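Local coordinates for spore germination protein B3 (Bacillus subtilis subsp. subtilis, PDB 3N54) that takes part in the spore germination response to the mixture of L-asparagine, glucose, fructose and potassium ions, as a lipoprotein component of a germinant receptor, at residues M216-K221 against R275-F280; Q212-M216 against T226-K230. The contacts are given in a common frame with arbitrary orientation. Numbering follows the deposited sequence.

Contact 1 (M216-K221 against R275-F280); sequences MPTTDK and RLENIF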
loop_
_atom_site.group_PDB
_atom_site.type_symbol
_atom_site.label_atom_id
_atom_site.label_comp_id
_atom_site.label_asym_id
_atom_site.label_seq_id
_atom_site.Cartn_x
_atom_site.Cartn_y
_atom_site.Cartn_z
ATOM N N MET A 216 11.963 -7.944 16.966
ATOM C CA MET A 216 13.179 -8.184 16.192
ATOM C C MET A 216 13.859 -9.434 16.744
ATOM O O MET A 216 14.444 -9.388 17.823
ATOM C CB MET A 216 14.146 -6.998 16.274
ATOM C CG MET A 216 15.494 -7.253 15.584
ATOM S SD MET A 216 16.720 -5.966 15.862
ATOM C CE MET A 216 16.078 -4.619 14.897
ATOM N N PRO A 217 13.757 -10.562 16.025
ATOM C CA PRO A 217 14.474 -11.767 16.427
ATOM C C PRO A 217 15.843 -11.832 15.766
ATOM O O PRO A 217 15.961 -11.595 14.564
ATOM C CB PRO A 217 13.587 -12.897 15.902
ATOM C CG PRO A 217 12.884 -12.308 14.712
ATOM C CD PRO A 217 12.892 -10.802 14.855
ATOM N N THR A 218 16.870 -12.137 16.549
ATOM C CA THR A 218 18.214 -12.299 16.009
ATOM C C THR A 218 19.004 -13.245 16.914
ATOM O O THR A 218 18.409 -14.049 17.636
ATOM C CB THR A 218 18.919 -10.930 15.815
ATOM O OG1 THR A 218 20.142 -11.119 15.091
ATOM C CG2 THR A 218 19.203 -10.257 17.148
ATOM N N THR A 219 20.330 -13.182 16.853
ATOM C CA THR A 219 21.163 -14.058 17.660
ATOM C C THR A 219 22.371 -13.337 18.239
ATOM O O THR A 219 22.826 -12.326 17.706
ATOM C CB THR A 219 21.674 -15.254 16.837
ATOM O OG1 THR A 219 22.327 -14.769 15.658
ATOM C CG2 THR A 219 20.529 -16.171 16.437
ATOM N N ASP A 220 22.862 -13.869 19.352
ATOM C CA ASP A 220 24.089 -13.418 19.974
ATOM C C ASP A 220 24.954 -14.655 20.152
ATOM O O ASP A 220 24.656 -15.502 20.993
ATOM C CB ASP A 220 23.821 -12.754 21.323
ATOM C CG ASP A 220 25.102 -12.410 22.066
ATOM O OD1 ASP A 220 25.091 -12.424 23.314
ATOM O OD2 ASP A 220 26.129 -12.144 21.402
ATOM N N LYS A 221 26.007 -14.765 19.343
ATOM C CA LYS A 221 26.887 -15.936 19.345
ATOM C C LYS A 221 26.091 -17.237 19.150
ATOM O O LYS A 221 26.340 -18.245 19.817
ATOM C CB LYS A 221 27.734 -15.977 20.629
ATOM C CG LYS A 221 28.755 -14.842 20.726
ATOM C CD LYS A 221 29.357 -14.743 22.124
ATOM C CE LYS A 221 30.568 -13.812 22.174
ATOM N NZ LYS A 221 31.841 -14.489 21.783
ATOM N N ARG A 275 25.442 -4.519 25.500
ATOM C CA ARG A 275 25.955 -5.364 24.433
ATOM C C ARG A 275 24.824 -5.891 23.541
ATOM O O ARG A 275 24.913 -5.803 22.319
ATOM C CB ARG A 275 26.760 -6.513 25.037
ATOM C CG ARG A 275 27.477 -7.383 24.041
ATOM C CD ARG A 275 28.456 -8.293 24.756
ATOM N NE ARG A 275 28.813 -9.451 23.944
ATOM C CZ ARG A 275 28.048 -10.531 23.787
ATOM N NH1 ARG A 275 26.858 -10.621 24.381
ATOM N NH2 ARG A 275 28.480 -11.532 23.026
ATOM N N LEU A 276 23.768 -6.431 24.148
ATOM C CA LEU A 276 22.609 -6.919 23.388
ATOM C C LEU A 276 21.921 -5.783 22.637
ATOM O O LEU A 276 21.496 -5.951 21.492
ATOM C CB LEU A 276 21.595 -7.618 24.298
ATOM C CG LEU A 276 21.966 -9.002 24.827
ATOM C CD1 LEU A 276 20.858 -9.534 25.709
ATOM C CD2 LEU A 276 22.230 -9.963 23.689
ATOM N N GLU A 277 21.808 -4.632 23.293
ATOM C CA GLU A 277 21.252 -3.435 22.674
ATOM C C GLU A 277 22.003 -3.088 21.400
ATOM O O GLU A 277 21.390 -2.764 20.380
ATOM C CB GLU A 277 21.305 -2.257 23.648
ATOM C CG GLU A 277 20.280 -2.364 24.754
ATOM C CD GLU A 277 20.510 -1.407 25.912
ATOM O OE1 GLU A 277 21.505 -0.651 25.902
ATOM O OE2 GLU A 277 19.682 -1.426 26.843
ATOM N N ASN A 278 23.329 -3.169 21.463
ATOM C CA ASN A 278 24.177 -2.877 20.316
ATOM C C ASN A 278 23.898 -3.833 19.155
ATOM O O ASN A 278 23.882 -3.416 17.999
ATOM C CB ASN A 278 25.660 -2.946 20.703
ATOM C CG ASN A 278 26.558 -2.250 19.696
ATOM O OD1 ASN A 278 26.390 -1.061 19.418
ATOM N ND2 ASN A 278 27.520 -2.981 19.151
ATOM N N ILE A 279 23.670 -5.108 19.474
ATOM C CA ILE A 279 23.372 -6.120 18.460
ATOM C C ILE A 279 22.060 -5.798 17.743
ATOM O O ILE A 279 21.999 -5.835 16.515
ATOM C CB ILE A 279 23.296 -7.539 19.063
ATOM C CG1 ILE A 279 24.664 -7.967 19.594
ATOM C CG2 ILE A 279 22.829 -8.541 18.021
ATOM C CD1 ILE A 279 24.671 -9.338 20.233
ATOM N N PHE A 280 21.020 -5.477 18.510
ATOM C CA PHE A 280 19.723 -5.121 17.935
ATOM C C PHE A 280 19.816 -3.833 17.119
ATOM O O PHE A 280 19.249 -3.739 16.034
ATOM C CB PHE A 280 18.664 -4.934 19.026
ATOM C CG PHE A 280 18.333 -6.186 19.794
ATOM C CD1 PHE A 280 17.868 -7.318 19.141
ATOM C CD2 PHE A 280 18.434 -6.212 21.179
ATOM C CE1 PHE A 280 17.547 -8.466 19.849
ATOM C CE2 PHE A 280 18.109 -7.354 21.895
ATOM C CZ PHE A 280 17.666 -8.485 21.229
#

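Contact 2 (Q212-M216 against T226-K230); sequences QGGVM and TFEIK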
loop_
_atom_site.group_PDB
_atom_site.type_symbol
_atom_site.label_atom_id
_atom_site.label_comp_id
_atom_site.label_asym_id
_atom_site.label_seq_id
_atom_site.Cartn_x
_atom_site.Cartn_y
_atom_site.Cartn_z
ATOM N N GLN A 212 4.085 0.788 15.468
ATOM C CA GLN A 212 3.299 0.738 16.695
ATOM C C GLN A 212 3.904 -0.308 17.620
ATOM O O GLN A 212 4.268 -0.012 18.760
ATOM C CB GLN A 212 1.836 0.413 16.382
ATOM C CG GLN A 212 0.857 0.779 17.490
ATOM C CD GLN A 212 0.637 2.280 17.625
ATOM O OE1 GLN A 212 1.135 3.071 16.819
ATOM N NE2 GLN A 212 -0.113 2.677 18.647
ATOM N N GLY A 213 4.013 -1.532 17.112
ATOM C CA GLY A 213 4.604 -2.637 17.850
ATOM C C GLY A 213 5.344 -3.553 16.898
ATOM O O GLY A 213 5.395 -3.296 15.692
ATOM N N GLY A 214 5.913 -4.622 17.443
ATOM C CA GLY A 214 6.659 -5.591 16.649
ATOM C C GLY A 214 7.821 -6.192 17.411
ATOM O O GLY A 214 8.160 -5.738 18.506
ATOM N N VAL A 215 8.434 -7.212 16.817
ATOM C CA VAL A 215 9.581 -7.894 17.413
ATOM C C VAL A 215 10.744 -8.008 16.434
ATOM O O VAL A 215 10.539 -8.133 15.232
ATOM C CB VAL A 215 9.206 -9.316 17.882
ATOM C CG1 VAL A 215 8.182 -9.256 19.004
ATOM C CG2 VAL A 215 8.677 -10.147 16.712
ATOM N N MET A 216 11.963 -7.944 16.966
ATOM C CA MET A 216 13.179 -8.184 16.192
ATOM C C MET A 216 13.859 -9.434 16.744
ATOM O O MET A 216 14.444 -9.388 17.823
ATOM C CB MET A 216 14.146 -6.998 16.274
ATOM C CG MET A 216 15.494 -7.253 15.584
ATOM S SD MET A 216 16.720 -5.966 15.862
ATOM C CE MET A 216 16.078 -4.619 14.897
ATOM N N THR A 226 15.400 -11.978 21.255
ATOM C CA THR A 226 14.318 -11.208 20.648
ATOM C C THR A 226 14.073 -9.930 21.433
ATOM O O THR A 226 14.127 -9.925 22.664
ATOM C CB THR A 226 13.015 -12.025 20.567
ATOM O OG1 THR A 226 13.219 -13.164 19.724
ATOM C CG2 THR A 226 11.899 -11.198 19.985
ATOM N N PHE A 227 13.821 -8.849 20.699
ATOM C CA PHE A 227 13.553 -7.540 21.267
ATOM C C PHE A 227 12.158 -7.092 20.832
ATOM O O PHE A 227 11.942 -6.797 19.657
ATOM C CB PHE A 227 14.616 -6.548 20.797
ATOM C CG PHE A 227 14.429 -5.153 21.322
ATOM C CD1 PHE A 227 14.910 -4.798 22.571
ATOM C CD2 PHE A 227 13.785 -4.188 20.558
ATOM C CE1 PHE A 227 14.746 -3.507 23.057
ATOM C CE2 PHE A 227 13.619 -2.899 21.036
ATOM C CZ PHE A 227 14.102 -2.558 22.288
ATOM N N GLU A 228 11.219 -7.062 21.776
ATOM C CA GLU A 228 9.839 -6.664 21.499
ATOM C C GLU A 228 9.653 -5.183 21.813
ATOM O O GLU A 228 9.937 -4.738 22.924
ATOM C CB GLU A 228 8.853 -7.497 22.326
ATOM C CG GLU A 228 7.386 -7.269 21.940
ATOM C CD GLU A 228 6.393 -7.981 22.852
ATOM O OE1 GLU A 228 6.756 -8.351 23.990
ATOM O OE2 GLU A 228 5.228 -8.148 22.432
ATOM N N ILE A 229 9.150 -4.434 20.834
ATOM C CA ILE A 229 8.970 -2.993 20.967
ATOM C C ILE A 229 7.849 -2.635 21.944
ATOM O O ILE A 229 6.760 -3.204 21.883
ATOM C CB ILE A 229 8.622 -2.345 19.605
ATOM C CG1 ILE A 229 9.745 -2.561 18.586
ATOM C CG2 ILE A 229 8.359 -0.855 19.771
ATOM C CD1 ILE A 229 9.372 -2.116 17.186
ATOM N N LYS A 230 8.128 -1.697 22.847
ATOM C CA LYS A 230 7.108 -1.151 23.743
ATOM C C LYS A 230 6.756 0.276 23.323
ATOM O O LYS A 230 5.579 0.620 23.196
ATOM C CB LYS A 230 7.570 -1.198 25.200
ATOM C CG LYS A 230 7.266 -2.517 25.907
ATOM C CD LYS A 230 5.784 -2.629 26.265
ATOM C CE LYS A 230 5.505 -3.810 27.188
ATOM N NZ LYS A 230 4.143 -3.723 27.802
HETATM O O HOH W 1 5.489 -4.655 20.206
#

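Contact 1 (M216-K221 against R275-F280)
Asp220 and Arg275 form a salt bridge, with NH1 of Arg275 donating a hydrogen bond to OD1 of Asp220 at 2.7 Å. The arginine side chain is extended, which brings the guanidinium out to the end of the strand. Lys221 also meets the edge of that group, CE lying 3.2 Å from NH2 of Arg275. The carboxylate of Asp220 rests on apolar atoms as well: its OD2 is 3.4 Å from CD1 of Ile279. This is helix-on-sheet packing in the C-terminal domain. Residues 216-220 of edge strand 215-220 cross residues 275-280 of helix 271-299 at 126°, axes 9.3 Å apart. Met216, Thr218 and Asp220 alternate toward the helix, while Pro217 and Thr219 point away. CG2 of Thr218 lies 3.6 Å from CE1 of Phe280 and 4.1 Å from CG2 of Ile279. At the buried end, Met216 makes a Met-aromatic contact, with SD 5.0 Å from the centroid of the Phe280 ring, at its edge. Further along the helix, Lys283 and Leu284 also touch Met216.

Contact 2 (Q212-M216 against T226-K230)
Segments 212-216 and 226-230 run antiparallel, as parts of the hairpin strands 215-220 and 223-240. Met216 and Phe227 are a hydrogen-bonded pair: Met216 N to Phe227 O is 2.9 Å, and Phe227 N to Met216 O is 3.0 Å. Both side chains take chi1 t and leave the same face of the sheet, but their ends diverge. Val215 and Glu228 are the next pair, non-hydrogen-bonded, on the exposed face. The t, t chain of Glu228 runs out on the exposed side, where its CG packs on CG1 of Val215 at 3.6 Å. CG2 of Thr226 adds a contact to CB of Val215 at 3.9 Å. Ile229 N bonds to Gly214 O at 2.8 Å. Beyond this the pairing loosens, and a water bridges Gly214 N (2.8 Å) to Ile229 O (2.6 Å). Gly214 has phi 146° and psi 171°, where a CB would collide with the preceding carbonyl oxygen. The m, t side chain of Ile229 carries CD1 toward the Gly213-Gly214 backbone, 4.3 Å from C of Gly213. Trp206 of helix 198-208 touches Met216, Phe227 and Ile229. Phe280 of helix 271-299 meets Phe227, and strand 245-258 pairs with 223-240 on its other edge.

Overall arrangement
Both contacts use the edge strand 215-220 and share Met216, and their centres are about 13 Å apart. Contact 2 joins this strand to its neighbour in the sheet, mainly through backbone hydrogen bonds. Contact 1 sets the same strand against helix 271-299 mainly through side chains. Each is partly buried. Contact 1 runs from a buried Met216 and Phe280 to a charged pair near the surface. Contact 2 separates its chemistry by sheet face: Met216 and Phe227 are buried, whereas Val215 and Glu228 are exposed. The contacts touch directly where CE1 of Phe280 lies 3.6 Å from CB of Phe227, so helix and hairpin share one apolar layer.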